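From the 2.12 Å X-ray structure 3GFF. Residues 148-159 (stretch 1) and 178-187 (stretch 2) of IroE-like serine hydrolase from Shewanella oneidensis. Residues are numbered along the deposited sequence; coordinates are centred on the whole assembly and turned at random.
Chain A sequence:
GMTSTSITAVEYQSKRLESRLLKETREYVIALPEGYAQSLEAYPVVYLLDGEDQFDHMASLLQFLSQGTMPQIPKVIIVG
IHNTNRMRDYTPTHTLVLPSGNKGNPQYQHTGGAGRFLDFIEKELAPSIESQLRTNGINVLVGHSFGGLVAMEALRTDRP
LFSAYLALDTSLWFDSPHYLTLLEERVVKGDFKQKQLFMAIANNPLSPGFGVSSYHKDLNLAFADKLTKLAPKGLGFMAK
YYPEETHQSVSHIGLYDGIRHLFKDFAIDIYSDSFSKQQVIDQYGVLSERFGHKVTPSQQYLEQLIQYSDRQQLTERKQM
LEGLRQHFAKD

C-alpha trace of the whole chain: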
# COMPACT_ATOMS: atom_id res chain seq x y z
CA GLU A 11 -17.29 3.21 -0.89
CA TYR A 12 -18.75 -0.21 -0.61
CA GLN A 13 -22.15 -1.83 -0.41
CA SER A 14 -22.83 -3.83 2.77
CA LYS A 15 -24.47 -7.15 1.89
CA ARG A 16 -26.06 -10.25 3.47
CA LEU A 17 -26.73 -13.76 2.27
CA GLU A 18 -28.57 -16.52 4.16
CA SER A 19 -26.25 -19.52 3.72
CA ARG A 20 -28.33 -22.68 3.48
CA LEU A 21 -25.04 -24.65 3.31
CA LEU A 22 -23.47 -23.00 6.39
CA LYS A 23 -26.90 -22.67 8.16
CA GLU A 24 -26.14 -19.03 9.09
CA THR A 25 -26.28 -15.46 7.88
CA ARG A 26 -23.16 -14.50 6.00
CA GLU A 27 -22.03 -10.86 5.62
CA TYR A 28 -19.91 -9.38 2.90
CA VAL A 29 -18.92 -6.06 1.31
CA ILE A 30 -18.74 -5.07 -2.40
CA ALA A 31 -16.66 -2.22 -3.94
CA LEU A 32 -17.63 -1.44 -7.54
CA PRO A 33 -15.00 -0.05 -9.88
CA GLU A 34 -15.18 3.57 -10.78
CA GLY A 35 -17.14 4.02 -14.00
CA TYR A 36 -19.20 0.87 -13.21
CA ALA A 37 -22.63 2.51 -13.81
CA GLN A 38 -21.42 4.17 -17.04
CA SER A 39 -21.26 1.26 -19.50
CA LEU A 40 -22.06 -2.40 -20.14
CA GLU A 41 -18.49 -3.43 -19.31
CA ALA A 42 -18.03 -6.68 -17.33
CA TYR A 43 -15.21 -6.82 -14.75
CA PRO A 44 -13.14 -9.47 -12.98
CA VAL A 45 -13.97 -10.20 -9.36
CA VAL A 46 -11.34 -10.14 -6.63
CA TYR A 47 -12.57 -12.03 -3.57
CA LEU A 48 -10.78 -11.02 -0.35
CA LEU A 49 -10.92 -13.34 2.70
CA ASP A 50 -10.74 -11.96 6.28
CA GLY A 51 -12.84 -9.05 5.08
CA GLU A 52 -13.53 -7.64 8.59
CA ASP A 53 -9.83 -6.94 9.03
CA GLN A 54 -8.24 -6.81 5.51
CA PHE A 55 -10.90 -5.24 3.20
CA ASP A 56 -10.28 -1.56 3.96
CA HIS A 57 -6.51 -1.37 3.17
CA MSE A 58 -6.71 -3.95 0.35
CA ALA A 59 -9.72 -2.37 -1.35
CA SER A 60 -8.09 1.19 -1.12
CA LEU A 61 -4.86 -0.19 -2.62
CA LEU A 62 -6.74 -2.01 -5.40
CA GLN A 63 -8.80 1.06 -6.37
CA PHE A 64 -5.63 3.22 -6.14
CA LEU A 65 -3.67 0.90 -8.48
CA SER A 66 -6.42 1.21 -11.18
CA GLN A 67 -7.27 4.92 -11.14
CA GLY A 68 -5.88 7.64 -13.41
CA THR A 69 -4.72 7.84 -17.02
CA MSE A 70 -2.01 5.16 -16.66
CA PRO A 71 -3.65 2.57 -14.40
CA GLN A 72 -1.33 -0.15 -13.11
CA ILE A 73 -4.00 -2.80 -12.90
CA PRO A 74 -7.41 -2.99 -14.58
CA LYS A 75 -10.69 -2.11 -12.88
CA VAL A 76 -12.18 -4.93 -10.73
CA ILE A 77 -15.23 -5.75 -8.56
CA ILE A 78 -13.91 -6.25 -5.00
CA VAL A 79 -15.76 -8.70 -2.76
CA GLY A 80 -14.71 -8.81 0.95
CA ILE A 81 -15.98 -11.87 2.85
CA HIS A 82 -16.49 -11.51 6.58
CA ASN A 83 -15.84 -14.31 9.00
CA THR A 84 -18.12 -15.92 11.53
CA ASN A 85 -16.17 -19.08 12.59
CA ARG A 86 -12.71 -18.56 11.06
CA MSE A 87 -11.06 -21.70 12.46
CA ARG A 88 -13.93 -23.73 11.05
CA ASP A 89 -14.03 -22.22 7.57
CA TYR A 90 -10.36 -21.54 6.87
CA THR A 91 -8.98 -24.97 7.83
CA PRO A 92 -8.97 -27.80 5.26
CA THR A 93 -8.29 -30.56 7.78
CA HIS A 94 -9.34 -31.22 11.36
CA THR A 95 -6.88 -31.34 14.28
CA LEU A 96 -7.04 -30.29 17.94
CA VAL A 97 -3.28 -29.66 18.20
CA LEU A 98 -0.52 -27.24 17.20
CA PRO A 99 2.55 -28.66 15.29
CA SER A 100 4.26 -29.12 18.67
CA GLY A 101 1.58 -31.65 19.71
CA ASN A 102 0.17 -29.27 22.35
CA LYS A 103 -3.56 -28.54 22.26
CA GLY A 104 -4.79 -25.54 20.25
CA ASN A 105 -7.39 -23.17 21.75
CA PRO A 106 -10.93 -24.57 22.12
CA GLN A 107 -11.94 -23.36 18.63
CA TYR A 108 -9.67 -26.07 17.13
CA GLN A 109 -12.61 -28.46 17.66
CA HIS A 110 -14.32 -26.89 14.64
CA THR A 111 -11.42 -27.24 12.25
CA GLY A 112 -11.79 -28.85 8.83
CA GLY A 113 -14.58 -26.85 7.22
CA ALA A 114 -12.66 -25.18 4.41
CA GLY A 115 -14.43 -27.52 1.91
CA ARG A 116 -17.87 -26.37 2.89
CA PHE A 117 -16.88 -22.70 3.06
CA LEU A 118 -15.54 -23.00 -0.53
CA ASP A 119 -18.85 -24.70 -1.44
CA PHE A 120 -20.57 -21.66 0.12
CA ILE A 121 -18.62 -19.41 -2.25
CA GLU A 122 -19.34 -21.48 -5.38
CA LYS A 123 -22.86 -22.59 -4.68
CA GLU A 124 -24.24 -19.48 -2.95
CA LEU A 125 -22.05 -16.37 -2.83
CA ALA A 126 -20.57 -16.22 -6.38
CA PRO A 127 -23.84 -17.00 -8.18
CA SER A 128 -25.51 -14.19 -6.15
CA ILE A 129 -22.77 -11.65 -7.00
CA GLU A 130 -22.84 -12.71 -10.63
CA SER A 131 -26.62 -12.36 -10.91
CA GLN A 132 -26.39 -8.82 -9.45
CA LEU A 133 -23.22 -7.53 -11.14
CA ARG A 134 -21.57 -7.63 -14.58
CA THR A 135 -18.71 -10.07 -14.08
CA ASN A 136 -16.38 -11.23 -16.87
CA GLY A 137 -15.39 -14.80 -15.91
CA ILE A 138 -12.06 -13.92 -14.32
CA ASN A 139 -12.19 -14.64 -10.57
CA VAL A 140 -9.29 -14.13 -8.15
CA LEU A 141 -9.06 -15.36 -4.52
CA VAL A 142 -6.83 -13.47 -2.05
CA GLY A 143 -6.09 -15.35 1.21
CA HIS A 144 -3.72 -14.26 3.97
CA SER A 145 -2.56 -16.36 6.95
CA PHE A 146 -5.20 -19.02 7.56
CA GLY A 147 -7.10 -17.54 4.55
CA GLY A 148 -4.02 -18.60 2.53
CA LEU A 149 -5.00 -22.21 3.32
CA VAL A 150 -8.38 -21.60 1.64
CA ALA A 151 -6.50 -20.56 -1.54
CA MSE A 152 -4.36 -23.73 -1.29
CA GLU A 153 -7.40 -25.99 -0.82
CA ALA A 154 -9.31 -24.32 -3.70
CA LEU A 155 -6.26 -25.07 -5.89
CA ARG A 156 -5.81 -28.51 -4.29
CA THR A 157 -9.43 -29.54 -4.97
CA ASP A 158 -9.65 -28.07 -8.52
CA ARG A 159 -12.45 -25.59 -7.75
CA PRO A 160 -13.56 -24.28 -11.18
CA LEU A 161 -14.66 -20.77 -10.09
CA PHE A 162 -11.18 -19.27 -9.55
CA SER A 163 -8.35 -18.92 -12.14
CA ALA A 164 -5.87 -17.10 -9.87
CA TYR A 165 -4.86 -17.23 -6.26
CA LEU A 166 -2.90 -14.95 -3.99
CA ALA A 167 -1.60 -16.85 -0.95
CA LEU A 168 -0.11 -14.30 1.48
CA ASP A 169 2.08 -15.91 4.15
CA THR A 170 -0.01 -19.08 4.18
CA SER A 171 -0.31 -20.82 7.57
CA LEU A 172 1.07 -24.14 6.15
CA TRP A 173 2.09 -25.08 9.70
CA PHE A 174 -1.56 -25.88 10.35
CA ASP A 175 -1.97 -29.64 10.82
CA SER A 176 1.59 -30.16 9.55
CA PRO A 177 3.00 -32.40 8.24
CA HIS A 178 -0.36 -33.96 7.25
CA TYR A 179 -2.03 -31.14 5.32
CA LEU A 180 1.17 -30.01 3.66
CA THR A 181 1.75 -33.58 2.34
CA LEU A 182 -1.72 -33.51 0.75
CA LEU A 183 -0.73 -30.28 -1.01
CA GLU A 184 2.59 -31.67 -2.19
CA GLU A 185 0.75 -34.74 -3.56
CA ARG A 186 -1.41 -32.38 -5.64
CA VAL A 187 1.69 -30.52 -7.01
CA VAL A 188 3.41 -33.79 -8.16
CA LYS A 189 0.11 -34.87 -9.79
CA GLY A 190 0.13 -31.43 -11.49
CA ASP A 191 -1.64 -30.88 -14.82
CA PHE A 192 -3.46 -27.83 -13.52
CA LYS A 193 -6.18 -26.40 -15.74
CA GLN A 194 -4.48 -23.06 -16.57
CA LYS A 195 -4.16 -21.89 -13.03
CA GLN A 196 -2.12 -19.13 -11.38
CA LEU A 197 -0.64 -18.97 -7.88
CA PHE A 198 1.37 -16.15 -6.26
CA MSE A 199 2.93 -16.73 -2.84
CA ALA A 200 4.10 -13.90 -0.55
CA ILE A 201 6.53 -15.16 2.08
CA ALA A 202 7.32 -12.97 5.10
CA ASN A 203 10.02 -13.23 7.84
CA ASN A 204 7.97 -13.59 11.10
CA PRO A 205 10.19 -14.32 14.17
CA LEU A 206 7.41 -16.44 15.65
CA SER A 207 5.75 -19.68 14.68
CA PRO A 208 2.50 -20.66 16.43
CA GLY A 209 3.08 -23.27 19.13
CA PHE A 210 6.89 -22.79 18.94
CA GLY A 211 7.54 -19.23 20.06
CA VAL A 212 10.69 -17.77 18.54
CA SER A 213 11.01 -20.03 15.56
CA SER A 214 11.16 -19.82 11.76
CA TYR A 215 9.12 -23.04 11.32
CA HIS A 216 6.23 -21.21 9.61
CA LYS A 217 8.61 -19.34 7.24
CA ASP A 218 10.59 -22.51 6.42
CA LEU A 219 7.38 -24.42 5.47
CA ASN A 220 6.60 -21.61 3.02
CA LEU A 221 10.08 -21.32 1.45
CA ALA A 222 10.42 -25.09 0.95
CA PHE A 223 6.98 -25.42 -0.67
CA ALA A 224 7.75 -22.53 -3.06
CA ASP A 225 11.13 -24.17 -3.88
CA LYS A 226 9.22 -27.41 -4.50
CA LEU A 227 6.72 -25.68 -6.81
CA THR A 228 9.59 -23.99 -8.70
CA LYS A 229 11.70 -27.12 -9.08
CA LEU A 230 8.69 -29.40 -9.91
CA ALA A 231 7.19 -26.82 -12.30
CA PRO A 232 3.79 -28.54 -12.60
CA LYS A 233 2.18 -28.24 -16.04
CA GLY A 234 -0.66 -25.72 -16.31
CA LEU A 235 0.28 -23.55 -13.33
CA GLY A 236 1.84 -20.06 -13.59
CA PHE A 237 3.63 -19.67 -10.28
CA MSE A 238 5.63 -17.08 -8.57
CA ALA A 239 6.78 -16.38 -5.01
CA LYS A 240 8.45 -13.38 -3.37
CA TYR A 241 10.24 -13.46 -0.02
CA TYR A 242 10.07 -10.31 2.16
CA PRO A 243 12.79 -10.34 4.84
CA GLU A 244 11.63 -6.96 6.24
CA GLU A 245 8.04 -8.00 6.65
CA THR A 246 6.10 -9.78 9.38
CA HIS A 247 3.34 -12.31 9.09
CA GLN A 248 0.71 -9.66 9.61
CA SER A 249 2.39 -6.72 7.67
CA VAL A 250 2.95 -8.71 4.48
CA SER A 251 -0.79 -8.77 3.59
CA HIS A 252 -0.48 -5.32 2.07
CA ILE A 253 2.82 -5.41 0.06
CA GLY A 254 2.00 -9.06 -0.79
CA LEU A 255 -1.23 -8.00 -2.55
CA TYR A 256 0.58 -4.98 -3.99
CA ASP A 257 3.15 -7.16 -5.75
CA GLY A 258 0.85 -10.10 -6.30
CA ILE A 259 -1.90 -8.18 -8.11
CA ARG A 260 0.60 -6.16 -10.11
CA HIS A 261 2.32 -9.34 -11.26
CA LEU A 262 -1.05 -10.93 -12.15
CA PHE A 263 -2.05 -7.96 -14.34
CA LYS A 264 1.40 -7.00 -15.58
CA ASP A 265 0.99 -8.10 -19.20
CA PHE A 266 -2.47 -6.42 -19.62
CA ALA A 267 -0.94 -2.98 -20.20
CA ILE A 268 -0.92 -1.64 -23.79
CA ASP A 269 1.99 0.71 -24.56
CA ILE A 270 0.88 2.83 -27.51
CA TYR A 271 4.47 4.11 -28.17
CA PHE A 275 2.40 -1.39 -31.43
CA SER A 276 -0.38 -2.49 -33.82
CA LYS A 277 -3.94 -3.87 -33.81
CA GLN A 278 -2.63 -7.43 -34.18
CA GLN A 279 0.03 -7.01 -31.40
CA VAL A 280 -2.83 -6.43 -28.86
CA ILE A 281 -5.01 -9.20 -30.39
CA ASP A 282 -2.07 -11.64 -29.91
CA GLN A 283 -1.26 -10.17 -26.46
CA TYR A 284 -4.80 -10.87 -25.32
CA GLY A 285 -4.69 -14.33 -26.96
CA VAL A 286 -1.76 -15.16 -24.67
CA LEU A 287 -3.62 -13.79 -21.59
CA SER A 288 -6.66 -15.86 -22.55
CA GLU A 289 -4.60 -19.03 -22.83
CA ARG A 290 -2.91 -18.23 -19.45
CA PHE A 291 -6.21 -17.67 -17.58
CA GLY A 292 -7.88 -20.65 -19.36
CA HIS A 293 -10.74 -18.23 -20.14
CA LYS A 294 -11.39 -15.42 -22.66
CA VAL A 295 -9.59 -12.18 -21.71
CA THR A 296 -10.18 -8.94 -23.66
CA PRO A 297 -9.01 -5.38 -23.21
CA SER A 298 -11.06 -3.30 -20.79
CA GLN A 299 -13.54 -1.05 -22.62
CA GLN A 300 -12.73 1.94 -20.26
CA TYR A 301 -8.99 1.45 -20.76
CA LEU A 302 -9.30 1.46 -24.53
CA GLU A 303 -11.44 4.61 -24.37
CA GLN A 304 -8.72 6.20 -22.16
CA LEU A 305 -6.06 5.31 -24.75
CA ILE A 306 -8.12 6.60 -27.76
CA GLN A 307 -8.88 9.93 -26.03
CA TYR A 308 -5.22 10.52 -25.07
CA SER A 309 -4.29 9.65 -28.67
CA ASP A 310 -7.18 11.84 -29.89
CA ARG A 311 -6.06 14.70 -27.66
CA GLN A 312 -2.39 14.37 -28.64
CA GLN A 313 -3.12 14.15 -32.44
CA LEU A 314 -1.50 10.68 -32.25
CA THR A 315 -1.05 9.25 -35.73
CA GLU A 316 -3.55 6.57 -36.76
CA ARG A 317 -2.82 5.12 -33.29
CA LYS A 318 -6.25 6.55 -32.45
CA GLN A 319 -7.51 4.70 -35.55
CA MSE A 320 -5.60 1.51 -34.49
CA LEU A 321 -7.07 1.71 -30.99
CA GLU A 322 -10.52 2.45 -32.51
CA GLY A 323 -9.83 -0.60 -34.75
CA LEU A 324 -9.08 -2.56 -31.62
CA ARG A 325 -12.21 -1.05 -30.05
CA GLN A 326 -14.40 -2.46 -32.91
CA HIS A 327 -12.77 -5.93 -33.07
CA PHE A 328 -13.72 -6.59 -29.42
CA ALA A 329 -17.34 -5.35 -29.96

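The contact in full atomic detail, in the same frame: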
# COMPACT_ATOMS: atom_id res chain seq x y z
N GLY A 148 -4.93 -18.04 3.53
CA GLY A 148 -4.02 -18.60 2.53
C GLY A 148 -4.27 -20.09 2.31
O GLY A 148 -4.05 -20.59 1.23
N LEU A 149 -4.71 -20.78 3.36
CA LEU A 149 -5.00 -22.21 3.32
C LEU A 149 -6.24 -22.47 2.50
O LEU A 149 -6.35 -23.55 1.94
CB LEU A 149 -5.22 -22.79 4.73
CG LEU A 149 -4.00 -22.89 5.63
CD1 LEU A 149 -4.42 -23.18 7.06
CD2 LEU A 149 -3.07 -23.98 5.08
N VAL A 150 -7.17 -21.50 2.46
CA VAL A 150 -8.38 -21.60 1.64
C VAL A 150 -7.98 -21.57 0.16
O VAL A 150 -8.47 -22.37 -0.66
CB VAL A 150 -9.36 -20.47 1.93
CG1 VAL A 150 -10.54 -20.54 0.95
CG2 VAL A 150 -9.83 -20.49 3.38
N ALA A 151 -7.09 -20.64 -0.19
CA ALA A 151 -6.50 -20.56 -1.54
C ALA A 151 -5.87 -21.89 -1.90
O ALA A 151 -6.17 -22.44 -2.95
CB ALA A 151 -5.47 -19.43 -1.64
N MSE A 152 -5.04 -22.44 -1.01
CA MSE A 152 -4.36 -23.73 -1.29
C MSE A 152 -5.34 -24.85 -1.54
O MSE A 152 -5.13 -25.65 -2.45
CB MSE A 152 -3.42 -24.13 -0.14
CG MSE A 152 -2.19 -23.22 0.05
SE MSE A 152 -1.23 -22.82 -1.62
CE MSE A 152 0.31 -21.93 -0.99
N GLU A 153 -6.38 -24.94 -0.71
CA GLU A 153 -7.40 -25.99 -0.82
C GLU A 153 -8.26 -25.84 -2.11
O GLU A 153 -8.58 -26.80 -2.78
CB GLU A 153 -8.23 -26.00 0.46
CG GLU A 153 -9.18 -27.17 0.60
CD GLU A 153 -8.49 -28.52 0.69
OE1 GLU A 153 -7.22 -28.60 0.68
OE2 GLU A 153 -9.21 -29.50 0.75
N ALA A 154 -8.58 -24.61 -2.47
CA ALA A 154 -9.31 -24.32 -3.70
C ALA A 154 -8.47 -24.87 -4.86
O ALA A 154 -8.99 -25.60 -5.70
CB ALA A 154 -9.55 -22.79 -3.85
N LEU A 155 -7.17 -24.54 -4.88
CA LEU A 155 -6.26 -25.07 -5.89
C LEU A 155 -6.20 -26.59 -5.73
O LEU A 155 -6.50 -27.32 -6.67
CB LEU A 155 -4.86 -24.41 -5.80
CG LEU A 155 -3.78 -24.66 -6.89
CD1 LEU A 155 -4.11 -24.01 -8.23
CD2 LEU A 155 -2.37 -24.14 -6.41
N ARG A 156 -5.94 -27.07 -4.52
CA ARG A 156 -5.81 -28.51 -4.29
C ARG A 156 -7.00 -29.34 -4.78
O ARG A 156 -6.80 -30.45 -5.32
CB ARG A 156 -5.57 -28.85 -2.80
CG ARG A 156 -5.02 -30.28 -2.61
CD ARG A 156 -5.02 -30.73 -1.14
NE ARG A 156 -6.37 -31.01 -0.70
CZ ARG A 156 -7.00 -32.18 -0.83
NH1 ARG A 156 -6.40 -33.24 -1.36
NH2 ARG A 156 -8.25 -32.31 -0.39
N THR A 157 -8.21 -28.82 -4.60
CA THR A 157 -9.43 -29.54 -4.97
C THR A 157 -10.08 -29.11 -6.31
O THR A 157 -11.27 -29.35 -6.56
CB THR A 157 -10.44 -29.44 -3.82
OG1 THR A 157 -10.77 -28.06 -3.58
CG2 THR A 157 -9.81 -30.00 -2.56
N ASP A 158 -9.28 -28.47 -7.16
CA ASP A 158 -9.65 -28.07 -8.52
C ASP A 158 -10.95 -27.27 -8.66
O ASP A 158 -11.66 -27.43 -9.63
CB ASP A 158 -9.66 -29.32 -9.40
CG ASP A 158 -8.33 -30.08 -9.31
OD1 ASP A 158 -7.42 -29.53 -8.67
OD2 ASP A 158 -8.20 -31.19 -9.85
N ARG A 159 -11.20 -26.36 -7.72
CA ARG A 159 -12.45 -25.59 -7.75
C ARG A 159 -12.44 -24.78 -9.04
O ARG A 159 -11.49 -24.05 -9.29
CB ARG A 159 -12.61 -24.65 -6.54
CG ARG A 159 -12.53 -25.35 -5.20
CD ARG A 159 -13.39 -26.62 -5.18
NE ARG A 159 -13.61 -27.10 -3.82
CZ ARG A 159 -14.68 -26.79 -3.07
NH1 ARG A 159 -15.64 -26.00 -3.51
NH2 ARG A 159 -14.79 -27.31 -1.85
N HIS A 178 0.77 -33.38 7.95
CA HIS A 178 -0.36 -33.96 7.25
C HIS A 178 -0.96 -33.12 6.12
O HIS A 178 -1.06 -33.63 4.99
CB HIS A 178 -1.46 -34.34 8.24
CG HIS A 178 -2.69 -34.92 7.59
ND1 HIS A 178 -2.77 -36.24 7.17
CD2 HIS A 178 -3.90 -34.38 7.34
CE1 HIS A 178 -3.96 -36.46 6.66
NE2 HIS A 178 -4.67 -35.35 6.74
N TYR A 179 -1.41 -31.90 6.40
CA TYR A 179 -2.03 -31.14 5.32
C TYR A 179 -1.04 -30.82 4.21
O TYR A 179 -1.32 -30.97 3.03
CB TYR A 179 -2.80 -29.88 5.79
CG TYR A 179 -3.39 -29.14 4.61
CD1 TYR A 179 -4.36 -29.76 3.82
CD2 TYR A 179 -2.94 -27.87 4.23
CE1 TYR A 179 -4.85 -29.15 2.72
CE2 TYR A 179 -3.46 -27.23 3.13
CZ TYR A 179 -4.41 -27.89 2.38
OH TYR A 179 -4.94 -27.30 1.27
N LEU A 180 0.14 -30.38 4.60
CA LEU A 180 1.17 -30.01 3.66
C LEU A 180 1.49 -31.17 2.69
O LEU A 180 1.72 -30.92 1.53
CB LEU A 180 2.41 -29.58 4.44
CG LEU A 180 3.66 -29.19 3.65
CD1 LEU A 180 3.36 -28.00 2.72
CD2 LEU A 180 4.79 -28.88 4.63
N THR A 181 1.50 -32.42 3.18
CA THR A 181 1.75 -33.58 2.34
C THR A 181 0.66 -33.71 1.31
O THR A 181 0.95 -34.05 0.16
CB THR A 181 1.80 -34.91 3.16
OG1 THR A 181 2.90 -34.86 4.07
CG2 THR A 181 1.98 -36.09 2.26
N LEU A 182 -0.59 -33.48 1.70
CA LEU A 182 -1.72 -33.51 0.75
C LEU A 182 -1.53 -32.50 -0.36
O LEU A 182 -1.82 -32.79 -1.52
CB LEU A 182 -3.05 -33.23 1.45
CG LEU A 182 -3.73 -34.42 2.12
CD1 LEU A 182 -2.73 -35.41 2.70
CD2 LEU A 182 -4.74 -33.92 3.14
N LEU A 183 -1.02 -31.32 -0.01
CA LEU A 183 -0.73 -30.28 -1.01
C LEU A 183 0.38 -30.69 -1.97
O LEU A 183 0.25 -30.50 -3.19
CB LEU A 183 -0.32 -28.96 -0.37
CG LEU A 183 -1.32 -27.88 -0.09
CD1 LEU A 183 -0.52 -26.66 0.32
CD2 LEU A 183 -2.15 -27.58 -1.33
N GLU A 184 1.47 -31.20 -1.41
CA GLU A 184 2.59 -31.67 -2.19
C GLU A 184 2.15 -32.76 -3.18
O GLU A 184 2.61 -32.79 -4.31
CB GLU A 184 3.67 -32.22 -1.26
CG GLU A 184 4.41 -31.17 -0.44
CD GLU A 184 5.32 -31.78 0.61
OE1 GLU A 184 5.16 -32.98 0.93
OE2 GLU A 184 6.18 -31.07 1.14
N GLU A 185 1.29 -33.68 -2.72
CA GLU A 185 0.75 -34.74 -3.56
C GLU A 185 0.03 -34.13 -4.78
O GLU A 185 0.16 -34.61 -5.90
CB GLU A 185 -0.19 -35.62 -2.76
CG GLU A 185 0.56 -36.47 -1.77
CD GLU A 185 -0.27 -37.46 -0.96
OE1 GLU A 185 -1.52 -37.55 -1.12
OE2 GLU A 185 0.39 -38.17 -0.17
N ARG A 186 -0.69 -33.04 -4.55
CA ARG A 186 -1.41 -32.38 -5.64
C ARG A 186 -0.45 -31.77 -6.67
O ARG A 186 -0.71 -31.86 -7.87
CB ARG A 186 -2.35 -31.31 -5.10
CG ARG A 186 -3.14 -30.60 -6.18
CD ARG A 186 -4.10 -31.48 -6.87
NE ARG A 186 -4.72 -30.87 -8.06
CZ ARG A 186 -4.23 -30.95 -9.29
NH1 ARG A 186 -3.09 -31.58 -9.49
NH2 ARG A 186 -4.87 -30.40 -10.33
N VAL A 187 0.61 -31.13 -6.19
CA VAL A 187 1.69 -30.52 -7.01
C VAL A 187 2.35 -31.57 -7.94
O VAL A 187 2.38 -31.39 -9.17
CB VAL A 187 2.73 -29.82 -6.07
CG1 VAL A 187 4.05 -29.52 -6.77
CG2 VAL A 187 2.15 -28.58 -5.48
O HOH W 1 -3.82 -33.88 -2.55

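How does R156 come to cover more surface than any other residue in this contact? The two helices run 41° apart in direction and draw together along the chain direction, from 9.6 Å between the CA atoms of L149 and Y179 to 6.0 Å between those of R156 and R186. R156 lies at this closer part of the contact, its side chain set as a knob among Y179, L182, L183 and R186. Its long aliphatic portion supplies the packing: CG of R156 lies 3.8 Å from CB of R186, and CD of R156 is 4.1 Å from CB of L182. A water links the charged tip to the second helix, accepting from NH1 of R156 at 2.9 Å and donating to O of L182 at 2.5 Å.

What lets a tyrosine fill the wider end? Y179 points toward the first helix and, with chi1 at t, places its ring among L149, M152, E153 and R156. The ring offers carbon to carbon, with CE2 3.8 Å from CD2 of L149, while its hydroxyl supplies a polar end: OH of Y179 donates to OE1 of E153 at 2.7 Å. That buried carboxylate is also held within its own helix, where NE of R156 forms a salt bridge to OE1 of E153 at 2.9 Å. One glutamate thus ties together the two largest contributors. Beside them, CG of M152, a selenomethionine, packs 3.8 Å from CD1 of L183.

What closes the contact beyond the first helix? D158, in the loop, forms a salt bridge with R186: OD1 of D158 receives hydrogen bonds from NE of R186 at 3.1 Å and from NH2 of R186 at 3.2 Å. The carboxylate oxygen meets the guanidinium at its edge, near its plane, where these N-H groups point outward. CD of R186 also lies 3.3 Å from O of R156, the last residue of the first helix.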